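PDB 1O12: N-acetylglucosamine-6-phosphate deacetylase from Thermotoga maritima, which probably removes the acetyl group from N-acetylglucosamine-6-phosphate in amino-sugar breakdown, using a divalent metal cation as cofactor. Local coordinates for residues Y200-F210 with G228-I239; L122-S132 with P158-I168. One frame throughout, in Å; residues are numbered along the deposited sequence.

Contact 1: residues Y200-F210 with G228-I239; sequences YKEGVKRITHF and GLLLDDVKLELI. With FE (Fe (III) ion), chain C.
Arg206 reaches across to Glu237 and grips a single carboxylate oxygen end-on: NH2 lies 2.8 Å and NH1 3.0 Å from Glu237 OE2, with the guanidinium and carboxylate planes nearly perpendicular, 84° apart. This salt bridge lies on two neighbouring parallel strands of the amidohydrolase TIM barrel, 206-207 and 235-239, joined in a beta-alpha-beta unit through helix 223-230. The Arg206 chain runs extended from CG to NE, which carries its end over to the glutamate; its NE goes to Glu336, while Glu237 OE1 turns to His61. At the other end Tyr200 OH donates to Asp233 OD2 at 2.5 Å, on the syn side of the carboxylate, and Lys205 NZ adds a weak, 3.3 Å salt bridge to Asp233 OD1. A phenylalanine in place of Tyr200 would probably leave Asp233 OD2 without its hydroxyl donor and the carboxylate freer to turn.

Between these ends the backbones pair in parallel register: Lys235 N bonds to Lys205 O, Ile207 N to Lys235 O, and Glu237 N to Ile207 O, and Phe210 N donates to Glu237 O. Around the tyrosine the packing is apolar: Leu231 CD1 sits over the centre of one face of the Tyr200 ring, while Val234 CG2 approaches that ring obliquely. Ile207 and Leu236 lie side by side on the same face of the sheet, and Ile207 CD1 comes 3.4 Å from Gly228 CA in helix 223-230, where a side chain would collide with it. Phe210, its CG trans to the backbone N (chi1 177°), sets one ring face against Leu236 CD1, 3.5 Å from the ring centroid, and Leu229 CD2 meets CZ obliquely. His209 NE2 binds the iron at 2.3 Å.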
# COMPACT_ATOMS: atom_id res chain seq x y z
N TYR A 200 -0.16 5.43 18.53
CA TYR A 200 1.08 5.65 17.81
C TYR A 200 1.78 6.88 18.35
O TYR A 200 3.00 6.94 18.38
CB TYR A 200 0.79 5.86 16.33
CG TYR A 200 2.02 6.23 15.53
CD1 TYR A 200 2.98 5.26 15.20
CD2 TYR A 200 2.22 7.56 15.08
CE1 TYR A 200 4.10 5.59 14.43
CE2 TYR A 200 3.34 7.90 14.31
CZ TYR A 200 4.27 6.91 13.99
OH TYR A 200 5.34 7.21 13.19
N LYS A 201 1.00 7.87 18.77
CA LYS A 201 1.56 9.10 19.31
C LYS A 201 2.20 8.83 20.67
O LYS A 201 3.04 9.61 21.12
CB LYS A 201 0.48 10.14 19.50
CG LYS A 201 -0.26 10.56 18.25
CD LYS A 201 -1.52 11.36 18.63
CE LYS A 201 -2.24 11.84 17.39
NZ LYS A 201 -1.31 12.60 16.49
N GLU A 202 1.80 7.74 21.32
CA GLU A 202 2.35 7.40 22.63
C GLU A 202 3.48 6.38 22.55
O GLU A 202 3.96 5.90 23.58
CB GLU A 202 1.26 6.84 23.54
CG GLU A 202 0.12 7.79 23.89
CD GLU A 202 0.56 9.10 24.58
OE1 GLU A 202 1.52 9.09 25.39
OE2 GLU A 202 -0.08 10.14 24.32
N GLY A 203 3.89 6.04 21.33
CA GLY A 203 4.97 5.09 21.17
C GLY A 203 4.62 3.69 20.72
O GLY A 203 5.52 2.87 20.58
N VAL A 204 3.35 3.36 20.50
CA VAL A 204 3.06 2.00 20.03
C VAL A 204 3.44 1.98 18.56
O VAL A 204 2.85 2.71 17.75
CB VAL A 204 1.55 1.62 20.17
CG1 VAL A 204 1.33 0.21 19.65
CG2 VAL A 204 1.09 1.74 21.67
N LYS A 205 4.42 1.15 18.19
CA LYS A 205 4.82 1.14 16.79
C LYS A 205 4.92 -0.23 16.14
O LYS A 205 5.79 -0.48 15.31
CB LYS A 205 6.12 1.93 16.64
CG LYS A 205 6.00 3.38 17.07
CD LYS A 205 7.36 4.05 17.07
CE LYS A 205 7.25 5.56 17.35
NZ LYS A 205 8.62 6.18 17.28
N ARG A 206 3.98 -1.11 16.46
CA ARG A 206 4.01 -2.44 15.90
C ARG A 206 2.59 -3.01 15.64
O ARG A 206 1.64 -2.73 16.37
CB ARG A 206 4.80 -3.31 16.90
CG ARG A 206 5.17 -4.70 16.48
CD ARG A 206 5.80 -5.39 17.66
NE ARG A 206 6.39 -6.66 17.32
CZ ARG A 206 5.71 -7.78 17.04
NH1 ARG A 206 4.39 -7.77 17.07
NH2 ARG A 206 6.39 -8.90 16.73
N ILE A 207 2.46 -3.80 14.57
CA ILE A 207 1.19 -4.45 14.24
C ILE A 207 1.34 -6.00 14.18
O ILE A 207 2.26 -6.52 13.52
CB ILE A 207 0.64 -3.91 12.93
CG1 ILE A 207 0.27 -2.43 13.13
CG2 ILE A 207 -0.57 -4.74 12.48
CD1 ILE A 207 -0.31 -1.77 11.93
N THR A 208 0.47 -6.72 14.91
CA THR A 208 0.50 -8.19 15.02
C THR A 208 -0.09 -8.87 13.78
O THR A 208 -1.18 -8.53 13.31
CB THR A 208 -0.22 -8.64 16.37
OG1 THR A 208 0.50 -8.10 17.48
CG2 THR A 208 -0.26 -10.17 16.54
N HIS A 209 0.65 -9.87 13.29
CA HIS A 209 0.38 -10.59 12.03
C HIS A 209 -0.52 -9.84 11.05
O HIS A 209 -1.71 -10.12 10.91
CB HIS A 209 -0.09 -12.05 12.25
CG HIS A 209 -1.26 -12.20 13.17
ND1 HIS A 209 -2.31 -11.32 13.18
CD2 HIS A 209 -1.53 -13.13 14.10
CE1 HIS A 209 -3.19 -11.70 14.09
NE2 HIS A 209 -2.74 -12.80 14.67
N PHE A 210 0.10 -8.84 10.41
CA PHE A 210 -0.51 -7.96 9.41
C PHE A 210 -0.70 -8.77 8.12
O PHE A 210 0.21 -9.47 7.68
CB PHE A 210 0.46 -6.79 9.15
CG PHE A 210 0.00 -5.83 8.08
CD1 PHE A 210 -0.64 -4.65 8.43
CD2 PHE A 210 0.24 -6.10 6.73
CE1 PHE A 210 -1.04 -3.75 7.46
CE2 PHE A 210 -0.15 -5.21 5.75
CZ PHE A 210 -0.79 -4.03 6.11
N GLY A 228 -0.60 0.95 9.29
CA GLY A 228 0.53 0.03 9.16
C GLY A 228 1.35 0.26 7.91
O GLY A 228 2.58 0.20 7.93
N LEU A 229 0.68 0.54 6.80
CA LEU A 229 1.41 0.75 5.58
C LEU A 229 1.96 2.17 5.49
O LEU A 229 3.06 2.38 5.01
CB LEU A 229 0.50 0.49 4.37
CG LEU A 229 -0.07 -0.92 4.26
CD1 LEU A 229 -1.20 -0.97 3.25
CD2 LEU A 229 1.09 -1.87 3.91
N LEU A 230 1.18 3.13 5.97
CA LEU A 230 1.53 4.54 5.88
C LEU A 230 2.69 4.99 6.73
O LEU A 230 3.57 5.71 6.25
CB LEU A 230 0.32 5.41 6.23
CG LEU A 230 0.54 6.93 6.20
CD1 LEU A 230 0.90 7.35 4.78
CD2 LEU A 230 -0.71 7.65 6.67
N LEU A 231 2.68 4.56 7.99
CA LEU A 231 3.70 4.95 8.95
C LEU A 231 5.00 4.18 8.80
O LEU A 231 5.07 2.96 9.03
CB LEU A 231 3.15 4.77 10.37
CG LEU A 231 1.81 5.49 10.56
CD1 LEU A 231 1.18 5.07 11.87
CD2 LEU A 231 2.02 7.02 10.48
N ASP A 232 6.05 4.91 8.44
CA ASP A 232 7.36 4.33 8.22
C ASP A 232 8.07 3.64 9.38
O ASP A 232 8.84 2.73 9.15
CB ASP A 232 8.26 5.38 7.62
CG ASP A 232 7.95 5.63 6.16
OD1 ASP A 232 6.73 5.67 5.80
OD2 ASP A 232 8.93 5.77 5.37
N ASP A 233 7.81 4.06 10.62
CA ASP A 233 8.46 3.42 11.76
C ASP A 233 7.59 2.42 12.54
O ASP A 233 7.92 2.07 13.66
CB ASP A 233 8.98 4.48 12.71
CG ASP A 233 7.92 5.40 13.16
OD1 ASP A 233 8.21 6.30 13.96
OD2 ASP A 233 6.77 5.20 12.69
N VAL A 234 6.47 2.01 11.96
CA VAL A 234 5.58 1.00 12.55
C VAL A 234 6.02 -0.28 11.85
O VAL A 234 6.00 -0.35 10.61
CB VAL A 234 4.08 1.22 12.17
CG1 VAL A 234 3.30 -0.07 12.38
CG2 VAL A 234 3.49 2.32 12.98
N LYS A 235 6.40 -1.30 12.61
CA LYS A 235 6.82 -2.53 11.96
C LYS A 235 5.64 -3.50 11.84
O LYS A 235 4.72 -3.45 12.67
CB LYS A 235 7.98 -3.17 12.73
CG LYS A 235 9.15 -2.24 12.99
CD LYS A 235 10.39 -3.04 13.39
CE LYS A 235 11.57 -2.14 13.71
NZ LYS A 235 11.77 -1.09 12.66
N LEU A 236 5.65 -4.36 10.84
CA LEU A 236 4.55 -5.29 10.66
C LEU A 236 5.03 -6.71 10.72
O LEU A 236 6.01 -7.06 10.06
CB LEU A 236 3.87 -5.08 9.30
CG LEU A 236 3.55 -3.66 8.83
CD1 LEU A 236 2.89 -3.70 7.46
CD2 LEU A 236 2.65 -2.99 9.85
N GLU A 237 4.38 -7.55 11.51
CA GLU A 237 4.84 -8.92 11.51
C GLU A 237 4.08 -9.64 10.38
O GLU A 237 2.93 -9.37 10.13
CB GLU A 237 4.71 -9.56 12.91
CG GLU A 237 3.36 -10.01 13.37
CD GLU A 237 3.38 -10.60 14.79
OE1 GLU A 237 2.43 -11.32 15.12
OE2 GLU A 237 4.32 -10.34 15.59
N LEU A 238 4.77 -10.53 9.67
CA LEU A 238 4.17 -11.26 8.57
C LEU A 238 4.36 -12.78 8.67
O LEU A 238 5.45 -13.25 8.94
CB LEU A 238 4.80 -10.81 7.25
CG LEU A 238 4.98 -9.37 6.78
CD1 LEU A 238 5.54 -9.45 5.34
CD2 LEU A 238 3.66 -8.58 6.81
N ILE A 239 3.30 -13.54 8.44
CA ILE A 239 3.42 -15.00 8.46
C ILE A 239 3.64 -15.45 7.02
O ILE A 239 2.70 -15.46 6.24
CB ILE A 239 2.14 -15.66 9.01
CG1 ILE A 239 1.91 -15.23 10.46
CG2 ILE A 239 2.24 -17.19 8.89
CD1 ILE A 239 0.48 -15.45 10.94
FE FE C . -3.87 -13.96 16.32
O HOH W 1 0.90 -12.20 8.61

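Contact 2: residues L122-S132 with P158-I168; sequences LGVHLEGPYIS and PAKMLTFAPEI. With FE (Fe (III) ion), chain C.
His125 and Thr163 meet on adjoining parallel strands of the TIM barrel, 122-127 and 159-164, where a hydrogen bond of 2.9 Å joins His125 NE2 and Thr163 OG1; the same hydroxyl also meets Thr208 OG1. The imidazole is fixed in its rotation: Met161, a selenomethionine, lays CG over the centre of one ring face and SE 4.0 Å from the centroid, a Met-aromatic contact, while Thr163 sits at the edge and ND1 goes to Pro60 O. With CG trans to the backbone N (chi1 173°), the ring swings across toward the neighbouring strand. This middle is the tight part. Leu126 N bonds to Met161 O and Thr163 N to Leu126 O, and on the other face Leu126 CB packs 3.8 Å from Leu162 CD2.

Toward the start the pairing slips by one residue at a beta bulge between Val124 and His125. On this solvent side the partly exposed Lys160 bends at chi2 and runs its aliphatic chain past Gly123, where any side chain would clash, and crosses Leu122.

Past Glu127 the pairing briefly loosens: Gly128 N makes only a weak bond to Thr163 O, and a water joins Tyr130 N to the same oxygen. Ala165 N then resumes it, donating to Tyr130 O at 3.0 Å. Glu127, alongside Thr163, has His139 and His61 as further partners and places OE2 2.2 Å from the iron.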
# COMPACT_ATOMS: atom_id res chain seq x y z
N LEU A 122 13.00 -15.59 25.82
CA LEU A 122 13.10 -14.23 26.31
C LEU A 122 11.96 -13.97 27.27
O LEU A 122 12.08 -13.19 28.20
CB LEU A 122 13.00 -13.26 25.16
CG LEU A 122 13.69 -11.88 25.21
CD1 LEU A 122 12.70 -10.81 24.79
CD2 LEU A 122 14.27 -11.59 26.56
N GLY A 123 10.83 -14.60 27.02
CA GLY A 123 9.69 -14.38 27.88
C GLY A 123 8.39 -14.84 27.26
O GLY A 123 8.34 -15.80 26.46
N VAL A 124 7.34 -14.10 27.59
CA VAL A 124 6.02 -14.45 27.12
C VAL A 124 5.34 -13.34 26.34
O VAL A 124 5.39 -12.18 26.74
CB VAL A 124 5.14 -14.84 28.32
CG1 VAL A 124 3.66 -14.96 27.91
CG2 VAL A 124 5.66 -16.17 28.88
N HIS A 125 4.73 -13.73 25.22
CA HIS A 125 3.99 -12.78 24.38
C HIS A 125 2.52 -13.09 24.64
O HIS A 125 2.02 -14.20 24.34
CB HIS A 125 4.33 -12.97 22.89
CG HIS A 125 3.49 -12.15 21.96
ND1 HIS A 125 3.70 -12.11 20.60
CD2 HIS A 125 2.40 -11.36 22.19
CE1 HIS A 125 2.79 -11.35 20.03
NE2 HIS A 125 1.99 -10.88 20.97
N LEU A 126 1.86 -12.10 25.24
CA LEU A 126 0.46 -12.23 25.59
C LEU A 126 -0.42 -11.70 24.47
O LEU A 126 -0.65 -10.48 24.35
CB LEU A 126 0.18 -11.49 26.92
CG LEU A 126 0.92 -11.91 28.20
CD1 LEU A 126 0.71 -10.89 29.30
CD2 LEU A 126 0.42 -13.25 28.68
N GLU A 127 -0.87 -12.63 23.63
CA GLU A 127 -1.75 -12.32 22.51
C GLU A 127 -3.16 -12.47 23.05
O GLU A 127 -3.64 -13.58 23.23
CB GLU A 127 -1.54 -13.30 21.35
CG GLU A 127 -2.02 -12.75 20.00
CD GLU A 127 -2.33 -13.83 19.00
OE1 GLU A 127 -1.48 -14.70 18.72
OE2 GLU A 127 -3.45 -13.81 18.47
N GLY A 128 -3.83 -11.36 23.29
CA GLY A 128 -5.15 -11.44 23.86
C GLY A 128 -4.88 -11.36 25.36
O GLY A 128 -3.73 -11.44 25.77
N PRO A 129 -5.91 -11.26 26.20
CA PRO A 129 -7.34 -11.25 25.88
C PRO A 129 -7.95 -9.87 25.61
O PRO A 129 -9.16 -9.77 25.42
CB PRO A 129 -7.96 -11.90 27.10
CG PRO A 129 -7.12 -11.24 28.23
CD PRO A 129 -5.70 -11.25 27.66
N TYR A 130 -7.14 -8.81 25.60
CA TYR A 130 -7.68 -7.48 25.36
C TYR A 130 -7.82 -7.14 23.87
O TYR A 130 -7.27 -6.16 23.34
CB TYR A 130 -6.81 -6.45 26.07
CG TYR A 130 -6.47 -6.89 27.46
CD1 TYR A 130 -7.47 -7.14 28.41
CD2 TYR A 130 -5.14 -7.14 27.82
CE1 TYR A 130 -7.16 -7.63 29.67
CE2 TYR A 130 -4.82 -7.64 29.08
CZ TYR A 130 -5.83 -7.89 30.00
OH TYR A 130 -5.51 -8.46 31.21
N ILE A 131 -8.59 -7.96 23.17
CA ILE A 131 -8.78 -7.74 21.77
C ILE A 131 -10.22 -7.54 21.42
O ILE A 131 -11.10 -7.55 22.28
CB ILE A 131 -8.16 -8.90 20.95
CG1 ILE A 131 -8.75 -10.25 21.38
CG2 ILE A 131 -6.65 -8.87 21.12
CD1 ILE A 131 -8.14 -11.46 20.64
N SER A 132 -10.46 -7.33 20.13
CA SER A 132 -11.79 -7.13 19.58
C SER A 132 -12.45 -8.49 19.33
O SER A 132 -11.84 -9.40 18.76
CB SER A 132 -11.66 -6.36 18.28
OG SER A 132 -12.82 -6.48 17.48
N PRO A 158 7.88 -12.19 33.50
CA PRO A 158 8.48 -12.27 32.17
C PRO A 158 7.64 -11.94 30.91
O PRO A 158 7.93 -12.43 29.83
CB PRO A 158 9.04 -13.68 32.14
CG PRO A 158 7.99 -14.45 32.85
CD PRO A 158 7.63 -13.54 34.04
N ALA A 159 6.60 -11.14 31.05
CA ALA A 159 5.85 -10.77 29.85
C ALA A 159 6.82 -9.85 29.09
O ALA A 159 7.53 -9.05 29.71
CB ALA A 159 4.59 -9.99 30.22
N LYS A 160 6.85 -9.97 27.77
CA LYS A 160 7.75 -9.15 26.99
C LYS A 160 7.04 -8.41 25.89
O LYS A 160 7.52 -7.40 25.40
CB LYS A 160 8.86 -10.00 26.38
CG LYS A 160 9.83 -10.54 27.43
CD LYS A 160 10.57 -9.42 28.15
CE LYS A 160 11.38 -9.94 29.36
NZ LYS A 160 12.03 -8.86 30.17
N MSE A 161 5.87 -8.92 25.52
CA MSE A 161 5.10 -8.33 24.44
C MSE A 161 3.63 -8.55 24.69
O MSE A 161 3.23 -9.52 25.33
CB MSE A 161 5.53 -8.95 23.12
CG MSE A 161 4.89 -8.30 21.94
SE MSE A 161 5.65 -8.90 20.26
CE MSE A 161 7.33 -7.91 20.24
N LEU A 162 2.80 -7.69 24.15
CA LEU A 162 1.37 -7.82 24.37
C LEU A 162 0.62 -7.34 23.16
O LEU A 162 0.84 -6.22 22.71
CB LEU A 162 1.01 -6.96 25.58
CG LEU A 162 -0.37 -6.70 26.19
CD1 LEU A 162 -1.43 -6.46 25.12
CD2 LEU A 162 -0.69 -7.83 27.09
N THR A 163 -0.28 -8.16 22.62
CA THR A 163 -1.08 -7.73 21.48
C THR A 163 -2.50 -7.31 21.91
O THR A 163 -3.27 -8.11 22.46
CB THR A 163 -1.22 -8.82 20.41
OG1 THR A 163 0.06 -9.08 19.84
CG2 THR A 163 -2.17 -8.37 19.29
N PHE A 164 -2.85 -6.05 21.62
CA PHE A 164 -4.15 -5.48 21.98
C PHE A 164 -4.87 -4.75 20.82
O PHE A 164 -4.26 -4.38 19.79
CB PHE A 164 -3.98 -4.49 23.12
CG PHE A 164 -3.43 -3.17 22.68
CD1 PHE A 164 -4.26 -2.05 22.62
CD2 PHE A 164 -2.10 -3.05 22.26
CE1 PHE A 164 -3.78 -0.84 22.15
CE2 PHE A 164 -1.60 -1.83 21.77
CZ PHE A 164 -2.44 -0.73 21.72
N ALA A 165 -6.17 -4.53 21.02
CA ALA A 165 -6.98 -3.81 20.04
C ALA A 165 -7.24 -2.41 20.60
O ALA A 165 -8.01 -2.26 21.52
CB ALA A 165 -8.29 -4.56 19.81
N PRO A 166 -6.60 -1.36 20.04
CA PRO A 166 -6.74 0.04 20.48
C PRO A 166 -8.16 0.61 20.74
O PRO A 166 -8.32 1.56 21.52
CB PRO A 166 -6.03 0.83 19.38
CG PRO A 166 -5.02 -0.14 18.87
CD PRO A 166 -5.80 -1.43 18.81
N GLU A 167 -9.18 0.04 20.11
CA GLU A 167 -10.53 0.56 20.31
C GLU A 167 -11.25 -0.06 21.52
O GLU A 167 -12.30 0.43 21.95
CB GLU A 167 -11.37 0.35 19.03
CG GLU A 167 -11.88 -1.06 18.84
CD GLU A 167 -10.87 -2.02 18.23
OE1 GLU A 167 -9.65 -1.72 18.23
OE2 GLU A 167 -11.32 -3.09 17.75
N ILE A 168 -10.68 -1.13 22.06
CA ILE A 168 -11.30 -1.80 23.19
C ILE A 168 -11.38 -0.87 24.40
O ILE A 168 -10.62 0.10 24.52
CB ILE A 168 -10.55 -3.13 23.53
CG1 ILE A 168 -11.49 -4.10 24.22
CG2 ILE A 168 -9.35 -2.86 24.43
CD1 ILE A 168 -10.88 -5.51 24.48
FE FE C . -3.87 -13.96 16.32
O HOH W 2 -4.10 -8.42 25.03

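In the fold
Following the chain from the N terminus, contact 2 comes first: strand 121-127 leads out, helix 149-152 follows, and strand 159-164 returns beside it. Contact 1 opens only after that loop has closed, so the two lie in series, neither nested nor crossed; its own loop passes through helix 223-230. Strand 183-186 stands between the two pairs, and both belong to the amidohydrolase barrel, their centres about 14 Å apart. They touch directly where Thr208 OG1 and Thr163 OG1 lie 2.6 Å apart, a probable hydrogen bond. They also share the iron: contact 2 supplies Glu127 and contact 1 His209, with His188 as the third protein ligand.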